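Local atomic coordinates of erythromycin dehydratase (Saccharopolyspora erythraea, PDB entry 3EL6), a protein that probably catalyses the dehydration of a beta-hydroxyacyl chain during erythromycin polyketide assembly, as the double-hotdog dehydratase domain of a modular synthase. Residues Val81-Ala86 with Pro96-Leu101; Phe252-Val257 with Asp295-Arg300; Val257-Ser262 with Leu290-Asp295; Ser266-Ala271 with Arg282-Ala287. All coordinates share one frame; numbering follows the deposited sequence.

Contact 1: residues Val81-Ala86 with Pro96-Leu101; sequences VLVDLA and PVLEEL
With chi1 at 169°, Val-83 sets CG1 anti to its backbone N and CG2 beside that N, a setting that turns one methyl to Leu-98 and the other to Leu-101 of the strand. CG1 of Val-83 meets CD1 of Leu-98 at 3.7 Å, and CG2 of Val-83 meets CD2 of Leu-101 at 3.8 Å. Leu-101 has CG swung away from its own N (chi1 -170°), and chi2 near 75° then places CD2 against the helix. CD2 of Leu-101 also comes 3.9 Å from O of Leu-82 and 4.4 Å from CB of Ala-86. The isopropyl end of Leu-98 straddles the small Ala-86: CB of Ala-86 is 3.9 Å from CD2 and 4.0 Å from CD1 of Leu-98. No hydrogen bond crosses the contact; the side-chain contacts are apolar and buried, with the Leu-82 carbonyl also against Leu-101.

Leu-98 and Leu-101 are three residues apart yet both point at the helix, because the chain turns a corner at Glu-99 and a classic beta bulge puts Glu-99 and Glu-100 together opposite Thr-154. The helix side matches this with Val-83 and Ala-86, one turn apart.

This is the hotdog arrangement, in which a curved antiparallel sheet wraps a long helix, here 79-93. Strand 97-103 runs between strands 148-156 and 251-259. Leu-98 also touches Leu-155 and Val-257 there, while Val-83 packs on Trp-254 and on Leu-230 of helix 227-235.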
loop_
_atom_site.group_PDB
_atom_site.type_symbol
_atom_site.label_atom_id
_atom_site.label_comp_id
_atom_site.label_asym_id
_atom_site.label_seq_id
_atom_site.Cartn_x
_atom_site.Cartn_y
_atom_site.Cartn_z
ATOM N N VAL A 81 -12.694 -17.700 4.820
ATOM C CA VAL A 81 -12.615 -16.622 3.838
ATOM C C VAL A 81 -11.269 -15.857 4.007
ATOM O O VAL A 81 -10.626 -15.450 3.004
ATOM C CB VAL A 81 -13.840 -15.652 4.004
ATOM C CG1 VAL A 81 -13.657 -14.325 3.199
ATOM C CG2 VAL A 81 -15.098 -16.431 3.511
ATOM N N LEU A 82 -10.931 -15.585 5.245
ATOM C CA LEU A 82 -9.688 -14.836 5.529
ATOM C C LEU A 82 -8.501 -15.710 5.212
ATOM O O LEU A 82 -7.472 -15.212 4.775
ATOM C CB LEU A 82 -9.653 -14.381 6.987
ATOM C CG LEU A 82 -10.848 -13.473 7.352
ATOM C CD1 LEU A 82 -10.642 -12.807 8.777
ATOM C CD2 LEU A 82 -11.193 -12.445 6.249
ATOM N N VAL A 83 -8.600 -17.026 5.450
ATOM C CA VAL A 83 -7.459 -17.921 5.149
ATOM C C VAL A 83 -7.239 -17.971 3.622
ATOM O O VAL A 83 -6.113 -17.866 3.106
ATOM C CB VAL A 83 -7.709 -19.358 5.716
ATOM C CG1 VAL A 83 -6.648 -20.429 5.185
ATOM C CG2 VAL A 83 -7.788 -19.306 7.240
ATOM N N ASP A 84 -8.317 -18.106 2.859
ATOM C CA ASP A 84 -8.173 -18.168 1.388
ATOM C C ASP A 84 -7.622 -16.840 0.879
ATOM O O ASP A 84 -6.729 -16.795 0.059
ATOM C CB ASP A 84 -9.571 -18.478 0.736
ATOM C CG ASP A 84 -9.584 -18.136 -0.752
ATOM O OD1 ASP A 84 -8.803 -18.750 -1.538
ATOM O OD2 ASP A 84 -10.312 -17.185 -1.128
ATOM N N LEU A 85 -8.106 -15.731 1.438
ATOM C CA LEU A 85 -7.605 -14.423 0.948
ATOM C C LEU A 85 -6.103 -14.298 1.267
ATOM O O LEU A 85 -5.354 -13.787 0.478
ATOM C CB LEU A 85 -8.385 -13.290 1.635
ATOM C CG LEU A 85 -9.731 -12.970 0.924
ATOM C CD1 LEU A 85 -10.487 -12.084 1.860
ATOM C CD2 LEU A 85 -9.550 -12.310 -0.422
ATOM N N ALA A 86 -5.689 -14.776 2.431
ATOM C CA ALA A 86 -4.263 -14.694 2.809
ATOM C C ALA A 86 -3.395 -15.582 1.929
ATOM O O ALA A 86 -2.292 -15.206 1.588
ATOM C CB ALA A 86 -4.088 -15.094 4.315
ATOM N N PRO A 96 3.947 -18.399 -0.656
ATOM C CA PRO A 96 2.624 -18.980 -0.853
ATOM C C PRO A 96 2.111 -19.794 0.336
ATOM O O PRO A 96 0.923 -20.230 0.340
ATOM C CB PRO A 96 2.815 -19.839 -2.111
ATOM C CG PRO A 96 4.220 -20.374 -1.936
ATOM C CD PRO A 96 4.983 -19.105 -1.438
ATOM N N VAL A 97 2.952 -19.948 1.357
ATOM C CA VAL A 97 2.575 -20.695 2.567
ATOM C C VAL A 97 2.113 -19.762 3.646
ATOM O O VAL A 97 2.754 -18.746 3.962
ATOM C CB VAL A 97 3.769 -21.568 3.108
ATOM C CG1 VAL A 97 3.451 -22.176 4.457
ATOM C CG2 VAL A 97 4.016 -22.686 2.063
ATOM N N LEU A 98 0.995 -20.132 4.241
ATOM C CA LEU A 98 0.491 -19.397 5.393
ATOM C C LEU A 98 1.103 -20.068 6.610
ATOM O O LEU A 98 0.612 -21.093 7.092
ATOM C CB LEU A 98 -1.033 -19.463 5.346
ATOM C CG LEU A 98 -1.954 -18.295 5.564
ATOM C CD1 LEU A 98 -3.419 -18.706 5.931
ATOM C CD2 LEU A 98 -1.419 -17.016 6.320
ATOM N N GLU A 99 2.253 -19.553 7.076
ATOM C CA GLU A 99 2.899 -20.146 8.211
ATOM C C GLU A 99 2.030 -20.083 9.458
ATOM O O GLU A 99 1.960 -21.031 10.224
ATOM C CB GLU A 99 4.233 -19.451 8.483
ATOM C CG GLU A 99 4.874 -19.996 9.709
ATOM C CD GLU A 99 6.311 -19.589 9.768
ATOM O OE1 GLU A 99 7.110 -20.185 9.011
ATOM O OE2 GLU A 99 6.610 -18.681 10.585
ATOM N N GLU A 100 1.339 -18.979 9.668
ATOM C CA GLU A 100 0.281 -18.940 10.691
ATOM C C GLU A 100 -0.736 -17.892 10.309
ATOM O O GLU A 100 -0.393 -16.884 9.649
ATOM C CB GLU A 100 0.939 -18.528 12.014
ATOM C CG GLU A 100 0.020 -18.060 13.117
ATOM C CD GLU A 100 0.796 -17.491 14.320
ATOM O OE1 GLU A 100 1.512 -16.472 14.131
ATOM O OE2 GLU A 100 0.677 -18.052 15.449
ATOM N N LEU A 101 -1.995 -18.141 10.664
ATOM C CA LEU A 101 -3.017 -17.059 10.643
ATOM C C LEU A 101 -3.856 -17.199 11.868
ATOM O O LEU A 101 -4.426 -18.301 12.140
ATOM C CB LEU A 101 -3.862 -17.133 9.358
ATOM C CG LEU A 101 -4.744 -15.876 9.210
ATOM C CD1 LEU A 101 -3.877 -14.690 8.770
ATOM C CD2 LEU A 101 -5.843 -16.180 8.209
#

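Contact 2: residues Phe252-Val257 with Asp295-Arg300; sequences FAWNTV and DSLVVR
Phe-252 and Ala-253 both face Val-298, a classic beta bulge in this antiparallel pair of the double hotdog sheet, and a second one matches it at the far end, where Asp-295 and Ser-296 both face Asn-255. Val-298 O accepts a nearly straight bond from Phe-252 N (2.8 Å, 173°) and only a weak one from Ala-253 N. Asp-295 N gives its better bond to Thr-256 O at 3.1 Å, from above the carbonyl plane, and a weak one to Asn-255 O.

Between the bulges, Trp-254 and Leu-297 form a non-hydrogen-bonded pair on the face toward helix 227-235. Their side chains run alongside each other, and Leu-297 CD2 sits over the five-membered ring of Trp-254, 3.6 Å from its centroid, in a CH-pi contact.

The Phe-252 ring is sandwiched: Ala-253 CB lies over one face and the Arg-300 chain over the other. Arg-300, bent at chi2 and chi3, places CD 3.6 Å from the ring centroid and carries its guanidinium on across the same face, CZ 4.2 Å from that centroid. The guanidinium is turned 32° from the ring plane, a cation-pi pairing.

At the second bulge, one water donates to both Thr-256 O (2.7 Å) and Asp-295 OD1 (2.6 Å).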
loop_
_atom_site.group_PDB
_atom_site.type_symbol
_atom_site.label_atom_id
_atom_site.label_comp_id
_atom_site.label_asym_id
_atom_site.label_seq_id
_atom_site.Cartn_x
_atom_site.Cartn_y
_atom_site.Cartn_z
ATOM N N PHE A 252 -9.787 -20.987 15.240
ATOM C CA PHE A 252 -9.260 -19.659 15.470
ATOM C C PHE A 252 -7.770 -19.482 15.065
ATOM O O PHE A 252 -7.319 -18.356 14.915
ATOM C CB PHE A 252 -9.518 -19.216 16.917
ATOM C CG PHE A 252 -8.366 -19.398 17.799
ATOM C CD1 PHE A 252 -7.525 -18.338 18.081
ATOM C CD2 PHE A 252 -8.098 -20.629 18.353
ATOM C CE1 PHE A 252 -6.435 -18.513 18.891
ATOM C CE2 PHE A 252 -6.997 -20.804 19.176
ATOM C CZ PHE A 252 -6.161 -19.744 19.419
ATOM N N ALA A 253 -7.035 -20.574 14.848
ATOM C CA ALA A 253 -5.637 -20.439 14.444
ATOM C C ALA A 253 -5.342 -21.511 13.436
ATOM O O ALA A 253 -5.641 -22.701 13.698
ATOM C CB ALA A 253 -4.710 -20.616 15.667
ATOM N N TRP A 254 -4.797 -21.121 12.287
ATOM C CA TRP A 254 -4.409 -22.077 11.281
ATOM C C TRP A 254 -2.893 -22.034 11.173
ATOM O O TRP A 254 -2.317 -20.960 10.979
ATOM C CB TRP A 254 -4.977 -21.669 9.930
ATOM C CG TRP A 254 -6.514 -21.762 9.807
ATOM C CD1 TRP A 254 -7.437 -20.975 10.434
ATOM C CD2 TRP A 254 -7.241 -22.628 8.927
ATOM N NE1 TRP A 254 -8.712 -21.325 10.002
ATOM C CE2 TRP A 254 -8.611 -22.331 9.079
ATOM C CE3 TRP A 254 -6.868 -23.595 8.023
ATOM C CZ2 TRP A 254 -9.611 -23.006 8.373
ATOM C CZ3 TRP A 254 -7.885 -24.280 7.297
ATOM C CH2 TRP A 254 -9.225 -23.972 7.492
ATOM N N ASN A 255 -2.248 -23.200 11.274
ATOM C CA ASN A 255 -0.778 -23.296 11.382
ATOM C C ASN A 255 -0.225 -24.099 10.234
ATOM O O ASN A 255 -0.624 -25.258 10.027
ATOM C CB ASN A 255 -0.360 -23.968 12.725
ATOM C CG ASN A 255 -0.789 -23.172 13.932
ATOM O OD1 ASN A 255 -1.613 -23.617 14.744
ATOM N ND2 ASN A 255 -0.252 -21.993 14.065
ATOM N N THR A 256 0.642 -23.468 9.450
ATOM C CA THR A 256 1.253 -24.006 8.301
ATOM C C THR A 256 0.262 -24.568 7.292
ATOM O O THR A 256 0.099 -25.789 7.165
ATOM C CB THR A 256 2.399 -25.019 8.617
ATOM O OG1 THR A 256 3.293 -24.434 9.575
ATOM C CG2 THR A 256 3.179 -25.326 7.345
ATOM N N VAL A 257 -0.324 -23.649 6.518
ATOM C CA VAL A 257 -1.266 -24.031 5.489
ATOM C C VAL A 257 -0.535 -24.011 4.204
ATOM O O VAL A 257 -0.008 -22.952 3.787
ATOM C CB VAL A 257 -2.485 -23.013 5.411
ATOM C CG1 VAL A 257 -3.472 -23.564 4.377
ATOM C CG2 VAL A 257 -3.077 -22.889 6.816
ATOM N N ASP A 295 -0.801 -28.000 9.164
ATOM C CA ASP A 295 -0.105 -28.709 10.253
ATOM C C ASP A 295 -0.967 -28.809 11.507
ATOM O O ASP A 295 -1.012 -29.874 12.169
ATOM C CB ASP A 295 1.228 -28.035 10.595
ATOM C CG ASP A 295 2.333 -28.381 9.617
ATOM O OD1 ASP A 295 2.111 -29.111 8.610
ATOM O OD2 ASP A 295 3.490 -27.925 9.861
ATOM N N SER A 296 -1.649 -27.728 11.872
ATOM C CA SER A 296 -2.701 -27.796 12.885
ATOM C C SER A 296 -3.711 -26.692 12.737
ATOM O O SER A 296 -3.344 -25.528 12.478
ATOM C CB SER A 296 -2.183 -27.754 14.343
ATOM O OG SER A 296 -1.202 -26.769 14.466
ATOM N N LEU A 297 -4.979 -27.083 12.902
ATOM C CA LEU A 297 -6.088 -26.168 12.920
ATOM C C LEU A 297 -6.556 -26.241 14.354
ATOM O O LEU A 297 -6.889 -27.339 14.849
ATOM C CB LEU A 297 -7.219 -26.732 12.049
ATOM C CG LEU A 297 -8.168 -25.718 11.423
ATOM C CD1 LEU A 297 -9.551 -26.289 11.146
ATOM C CD2 LEU A 297 -8.190 -24.375 12.108
ATOM N N VAL A 298 -6.609 -25.105 15.028
ATOM C CA VAL A 298 -6.938 -25.074 16.456
ATOM C C VAL A 298 -8.267 -24.410 16.663
ATOM O O VAL A 298 -8.559 -23.348 16.071
ATOM C CB VAL A 298 -5.894 -24.261 17.246
ATOM C CG1 VAL A 298 -6.174 -24.358 18.744
ATOM C CG2 VAL A 298 -4.539 -24.746 16.929
ATOM N N VAL A 299 -9.079 -25.006 17.530
ATOM C CA VAL A 299 -10.364 -24.416 17.868
ATOM C C VAL A 299 -10.330 -23.879 19.298
ATOM O O VAL A 299 -9.587 -24.354 20.142
ATOM C CB VAL A 299 -11.518 -25.426 17.674
ATOM C CG1 VAL A 299 -11.568 -25.927 16.210
ATOM C CG2 VAL A 299 -11.328 -26.604 18.634
ATOM N N ARG A 300 -11.119 -22.846 19.556
ATOM C CA ARG A 300 -11.121 -22.201 20.859
ATOM C C ARG A 300 -12.494 -21.634 21.093
ATOM O O ARG A 300 -13.303 -21.676 20.166
ATOM C CB ARG A 300 -10.085 -21.086 20.869
ATOM C CG ARG A 300 -10.460 -19.821 21.633
ATOM C CD ARG A 300 -9.793 -18.633 20.946
ATOM N NE ARG A 300 -9.094 -17.696 21.835
ATOM C CZ ARG A 300 -7.947 -17.948 22.473
ATOM N NH1 ARG A 300 -7.394 -17.001 23.230
ATOM N NH2 ARG A 300 -7.362 -19.145 22.381
HETATM O O HOH W 1 1.223 -28.136 6.352
HETATM O O HOH W 2 3.023 -25.409 12.206
#

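Contact 3: residues Val257-Ser262 with Leu290-Asp295; sequences VTLHAS and LVATVD
The imidazole of His-260 is met obliquely by Leu-290: CD2 of the leucine comes 3.4 Å from CD2 of the ring and 3.6 Å from its NE2. Val-291 O and Ala-292 CA also approach the ring at a slant. His-260 has CG anti to the carbonyl carbon (chi1 -52°), and its NE2 makes a weak, bent bond to Thr-258 OG1, two residues back. Thr-258 OG1 and Thr-293 OG1 are modelled 2.5 Å apart, too short to be taken at face value, in a bond apparently donated by Thr-258. Both threonines hold OG1 between backbone N and carbonyl carbon, which turns the two hydroxyls to one another.

Thr-258 and Thr-293 are also the hydrogen-bonded pair of the antiparallel strands, with Thr-258 N to Thr-293 O at 2.8 Å. On its other edge in this hotdog sheet, strand 290-294 carries a classic beta bulge, Val-291 and Ala-292 both facing Val-283. Val-291 O, on the edge toward 257-262, takes His-260 N at 2.7 Å (173°), the donor standing well above the carbonyl plane, and Ala-261 N more weakly.

The opposite face of the sheet is apolar. Leu-259 CD1 reaches Ala-292 CB at 4.3 Å, and Val-257 CG1 lies 4.2 Å from Val-294 CG2.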
loop_
_atom_site.group_PDB
_atom_site.type_symbol
_atom_site.label_atom_id
_atom_site.label_comp_id
_atom_site.label_asym_id
_atom_site.label_seq_id
_atom_site.Cartn_x
_atom_site.Cartn_y
_atom_site.Cartn_z
ATOM N N VAL A 257 -0.324 -23.649 6.518
ATOM C CA VAL A 257 -1.266 -24.031 5.489
ATOM C C VAL A 257 -0.535 -24.011 4.204
ATOM O O VAL A 257 -0.008 -22.952 3.787
ATOM C CB VAL A 257 -2.485 -23.013 5.411
ATOM C CG1 VAL A 257 -3.472 -23.564 4.377
ATOM C CG2 VAL A 257 -3.077 -22.889 6.816
ATOM N N THR A 258 -0.424 -25.166 3.550
ATOM C CA THR A 258 0.259 -25.214 2.259
ATOM C C THR A 258 -0.718 -25.612 1.148
ATOM O O THR A 258 -1.580 -26.487 1.353
ATOM C CB THR A 258 1.449 -26.254 2.260
ATOM O OG1 THR A 258 0.888 -27.588 2.253
ATOM C CG2 THR A 258 2.336 -26.063 3.520
ATOM N N LEU A 259 -0.539 -25.045 -0.042
ATOM C CA LEU A 259 -1.414 -25.247 -1.147
ATOM C C LEU A 259 -0.607 -25.792 -2.282
ATOM O O LEU A 259 0.425 -25.232 -2.661
ATOM C CB LEU A 259 -2.153 -23.899 -1.457
ATOM C CG LEU A 259 -3.355 -23.700 -2.372
ATOM C CD1 LEU A 259 -4.534 -24.566 -1.881
ATOM C CD2 LEU A 259 -3.684 -22.206 -2.237
ATOM N N HIS A 260 -1.039 -26.919 -2.835
ATOM C CA HIS A 260 -0.354 -27.498 -3.955
ATOM C C HIS A 260 -1.154 -27.492 -5.252
ATOM O O HIS A 260 -0.629 -27.763 -6.286
ATOM C CB HIS A 260 0.122 -28.905 -3.576
ATOM C CG HIS A 260 0.894 -28.920 -2.295
ATOM N ND1 HIS A 260 2.214 -28.533 -2.231
ATOM C CD2 HIS A 260 0.518 -29.177 -1.020
ATOM C CE1 HIS A 260 2.627 -28.599 -0.976
ATOM N NE2 HIS A 260 1.621 -29.007 -0.223
ATOM N N ALA A 261 -2.460 -27.207 -5.172
ATOM C CA ALA A 261 -3.288 -27.168 -6.328
ATOM C C ALA A 261 -4.314 -26.057 -6.074
ATOM O O ALA A 261 -4.825 -25.952 -4.963
ATOM C CB ALA A 261 -4.005 -28.520 -6.487
ATOM N N SER A 262 -4.646 -25.268 -7.083
ATOM C CA SER A 262 -5.760 -24.314 -6.879
ATOM C C SER A 262 -7.017 -24.768 -7.650
ATOM O O SER A 262 -6.952 -25.663 -8.494
ATOM C CB SER A 262 -5.350 -22.849 -7.210
ATOM O OG SER A 262 -4.602 -22.219 -6.153
ATOM N N LEU A 290 -1.984 -34.492 -3.916
ATOM C CA LEU A 290 -2.063 -33.630 -2.741
ATOM C C LEU A 290 -2.534 -32.254 -3.211
ATOM O O LEU A 290 -2.067 -31.714 -4.240
ATOM C CB LEU A 290 -0.676 -33.476 -2.091
ATOM C CG LEU A 290 -0.650 -32.780 -0.736
ATOM C CD1 LEU A 290 -1.455 -33.528 0.334
ATOM C CD2 LEU A 290 0.793 -32.498 -0.246
ATOM N N VAL A 291 -3.450 -31.679 -2.434
ATOM C CA VAL A 291 -4.023 -30.376 -2.778
ATOM C C VAL A 291 -3.623 -29.368 -1.700
ATOM O O VAL A 291 -3.256 -28.229 -2.030
ATOM C CB VAL A 291 -5.585 -30.445 -2.923
ATOM C CG1 VAL A 291 -6.197 -29.021 -3.012
ATOM C CG2 VAL A 291 -5.944 -31.261 -4.204
ATOM N N ALA A 292 -3.694 -29.763 -0.435
ATOM C CA ALA A 292 -3.328 -28.845 0.645
ATOM C C ALA A 292 -3.003 -29.601 1.931
ATOM O O ALA A 292 -3.494 -30.711 2.145
ATOM C CB ALA A 292 -4.482 -27.843 0.873
ATOM N N THR A 293 -2.188 -28.997 2.803
ATOM C CA THR A 293 -1.984 -29.485 4.169
ATOM C C THR A 293 -2.104 -28.373 5.168
ATOM O O THR A 293 -1.923 -27.179 4.811
ATOM C CB THR A 293 -0.597 -30.141 4.351
ATOM O OG1 THR A 293 0.446 -29.173 4.119
ATOM C CG2 THR A 293 -0.401 -31.286 3.359
ATOM N N VAL A 294 -2.453 -28.724 6.409
ATOM C CA VAL A 294 -2.551 -27.803 7.496
ATOM C C VAL A 294 -1.911 -28.540 8.662
ATOM O O VAL A 294 -2.347 -29.664 9.073
ATOM C CB VAL A 294 -4.028 -27.457 7.880
ATOM C CG1 VAL A 294 -4.079 -26.569 9.211
ATOM C CG2 VAL A 294 -4.806 -26.820 6.700
ATOM N N ASP A 295 -0.801 -28.000 9.164
ATOM C CA ASP A 295 -0.105 -28.709 10.253
ATOM C C ASP A 295 -0.967 -28.809 11.507
ATOM O O ASP A 295 -1.012 -29.874 12.169
ATOM C CB ASP A 295 1.228 -28.035 10.595
ATOM C CG ASP A 295 2.333 -28.381 9.617
ATOM O OD1 ASP A 295 2.111 -29.111 8.610
ATOM O OD2 ASP A 295 3.490 -27.925 9.861
#

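Contact 4: residues Ser266-Ala271 with Arg282-Ala287; sequences SVRVVA and RVTDPA. With SO4 (sulfate ion), chain B.
Arg-268 and Thr-284 exchange a pair of backbone hydrogen bonds: Arg-268 N donates to Thr-284 O at 2.7 Å, and Thr-284 N to Arg-268 O at 2.9 Å. Two residues on, Val-270 and Arg-282 do the same, with Val-270 N reaching Arg-282 O at 2.9 Å in the carbonyl plane. Val-283, between them, turns its own N and O the other way, to Ala-292 and Val-291 of strand 290-299.

The Arg-268 side chain, extended from CG to NE, grips a sulfate, probably from the crystallisation liquor, through its two terminal nitrogens. Arg-268 NH1 donates to sulfate O2 at 2.9 Å and Arg-268 NH2 to sulfate O1 at 3.1 Å, both nearly straight, with the sulfur lying in the guanidinium plane. Pro-286 O rests over one face of that guanidinium, 3.1 Å above the plane, too poorly angled for a hydrogen bond from NH1. Trp-169 adds a cation-pi contact to the same arginine. Asp-285 points away from the opposing strand, and its OD1 accepts from His-289 N.

On the buried face, Val-267 CB packs 3.6 Å from Val-283 CG1, next to Val-233 of helix 227-235. Paired strands 266-273 and 278-284 make a beta hairpin, part of the sheet that wraps the helix of the second hotdog.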
loop_
_atom_site.group_PDB
_atom_site.type_symbol
_atom_site.label_atom_id
_atom_site.label_comp_id
_atom_site.label_asym_id
_atom_site.label_seq_id
_atom_site.Cartn_x
_atom_site.Cartn_y
_atom_site.Cartn_z
ATOM N N SER A 266 -13.720 -30.405 -5.212
ATOM C CA SER A 266 -14.037 -31.744 -4.736
ATOM C C SER A 266 -12.742 -32.356 -4.209
ATOM O O SER A 266 -11.780 -32.467 -4.994
ATOM C CB SER A 266 -14.565 -32.581 -5.889
ATOM O OG SER A 266 -14.895 -33.882 -5.422
ATOM N N VAL A 267 -12.704 -32.690 -2.914
ATOM C CA VAL A 267 -11.459 -33.148 -2.298
ATOM C C VAL A 267 -11.759 -34.286 -1.322
ATOM O O VAL A 267 -12.918 -34.544 -0.990
ATOM C CB VAL A 267 -10.756 -31.980 -1.529
ATOM C CG1 VAL A 267 -10.306 -30.882 -2.569
ATOM C CG2 VAL A 267 -11.670 -31.437 -0.391
ATOM N N ARG A 268 -10.707 -34.990 -0.887
ATOM C CA ARG A 268 -10.804 -35.925 0.216
ATOM C C ARG A 268 -9.947 -35.375 1.360
ATOM O O ARG A 268 -8.900 -34.784 1.116
ATOM C CB ARG A 268 -10.243 -37.284 -0.225
ATOM C CG ARG A 268 -11.046 -37.935 -1.403
ATOM C CD ARG A 268 -10.357 -39.184 -2.043
ATOM N NE ARG A 268 -11.379 -39.871 -2.843
ATOM C CZ ARG A 268 -11.226 -41.037 -3.481
ATOM N NH1 ARG A 268 -10.071 -41.689 -3.460
ATOM N NH2 ARG A 268 -12.258 -41.548 -4.144
ATOM N N VAL A 269 -10.373 -35.569 2.570
ATOM C CA VAL A 269 -9.704 -34.967 3.725
ATOM C C VAL A 269 -9.383 -36.083 4.724
ATOM O O VAL A 269 -10.238 -36.929 5.037
ATOM C CB VAL A 269 -10.628 -34.005 4.395
ATOM C CG1 VAL A 269 -9.945 -33.331 5.613
ATOM C CG2 VAL A 269 -11.110 -32.963 3.364
ATOM N N VAL A 270 -8.152 -36.094 5.217
ATOM C CA VAL A 270 -7.832 -36.921 6.383
ATOM C C VAL A 270 -7.486 -35.970 7.532
ATOM O O VAL A 270 -6.564 -35.110 7.379
ATOM C CB VAL A 270 -6.610 -37.799 6.094
ATOM C CG1 VAL A 270 -6.301 -38.617 7.346
ATOM C CG2 VAL A 270 -6.850 -38.695 4.814
ATOM N N ALA A 271 -8.241 -36.041 8.627
ATOM C CA ALA A 271 -7.995 -35.172 9.776
ATOM C C ALA A 271 -7.410 -36.052 10.871
ATOM O O ALA A 271 -7.979 -37.093 11.213
ATOM C CB ALA A 271 -9.250 -34.529 10.255
ATOM N N ARG A 282 -4.970 -33.234 5.901
ATOM C CA ARG A 282 -4.307 -33.525 4.675
ATOM C C ARG A 282 -5.371 -33.627 3.606
ATOM O O ARG A 282 -6.306 -34.406 3.778
ATOM C CB ARG A 282 -3.595 -34.887 4.793
ATOM C CG ARG A 282 -2.815 -35.242 3.554
ATOM C CD ARG A 282 -1.667 -36.209 3.883
ATOM N NE ARG A 282 -0.732 -36.367 2.753
ATOM C CZ ARG A 282 0.417 -35.713 2.614
ATOM N NH1 ARG A 282 0.817 -34.831 3.539
ATOM N NH2 ARG A 282 1.170 -35.932 1.525
ATOM N N VAL A 283 -5.259 -32.855 2.541
ATOM C CA VAL A 283 -6.346 -32.688 1.614
ATOM C C VAL A 283 -5.854 -33.127 0.246
ATOM O O VAL A 283 -4.826 -32.597 -0.268
ATOM C CB VAL A 283 -6.804 -31.175 1.496
ATOM C CG1 VAL A 283 -7.927 -31.065 0.438
ATOM C CG2 VAL A 283 -7.228 -30.636 2.876
ATOM N N THR A 284 -6.539 -34.100 -0.355
ATOM C CA THR A 284 -6.181 -34.557 -1.715
ATOM C C THR A 284 -7.320 -34.443 -2.709
ATOM O O THR A 284 -8.470 -34.277 -2.284
ATOM C CB THR A 284 -5.769 -36.057 -1.714
ATOM O OG1 THR A 284 -6.765 -36.803 -1.003
ATOM C CG2 THR A 284 -4.473 -36.241 -0.913
ATOM N N ASP A 285 -7.037 -34.557 -4.007
ATOM C CA ASP A 285 -8.143 -34.691 -4.971
ATOM C C ASP A 285 -8.619 -36.148 -5.052
ATOM O O ASP A 285 -8.047 -37.029 -4.394
ATOM C CB ASP A 285 -7.819 -34.089 -6.333
ATOM C CG ASP A 285 -6.681 -34.823 -7.066
ATOM O OD1 ASP A 285 -6.423 -36.004 -6.772
ATOM O OD2 ASP A 285 -6.106 -34.196 -7.961
ATOM N N PRO A 286 -9.714 -36.406 -5.790
ATOM C CA PRO A 286 -10.220 -37.794 -5.677
ATOM C C PRO A 286 -9.302 -38.846 -6.321
ATOM O O PRO A 286 -9.503 -40.060 -6.105
ATOM C CB PRO A 286 -11.564 -37.735 -6.400
ATOM C CG PRO A 286 -12.041 -36.279 -6.108
ATOM C CD PRO A 286 -10.731 -35.476 -6.334
ATOM N N ALA A 287 -8.353 -38.371 -7.119
ATOM C CA ALA A 287 -7.278 -39.173 -7.703
ATOM C C ALA A 287 -6.064 -39.390 -6.759
ATOM O O ALA A 287 -5.169 -40.177 -7.084
ATOM C CB ALA A 287 -6.833 -38.549 -9.024
HETATM S S SO4 B . -10.717 -44.776 -5.675
HETATM O O1 SO4 B . -12.085 -44.357 -5.356
HETATM O O2 SO4 B . -9.775 -44.358 -4.626
HETATM O O3 SO4 B . -10.683 -46.238 -5.814
HETATM O O4 SO4 B . -10.324 -44.177 -6.956
#

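How the contacts relate
The four contacts step across the joined sheets of the double hotdog. Contact 1 meets contacts 2 and 3 where strands 97-103 and 251-259 pair, Leu-98 O lying 2.8 Å from Val-257 N, so this seam joins the two hotdogs; its centre is about 11 Å from each of theirs. Contacts 2 and 3 are successive parts of one strand pair, sharing Val-257 and Asp-295. Contact 4 is nested inside the loop closed by contact 3, their centres about 10 Å apart, with Val-291 CG2 3.5 Å from Asp-285 N. Contacts 1 and 4 stand about 19 Å apart between centres. The sulfate, probably from the crystallisation liquor, lies in contact 4.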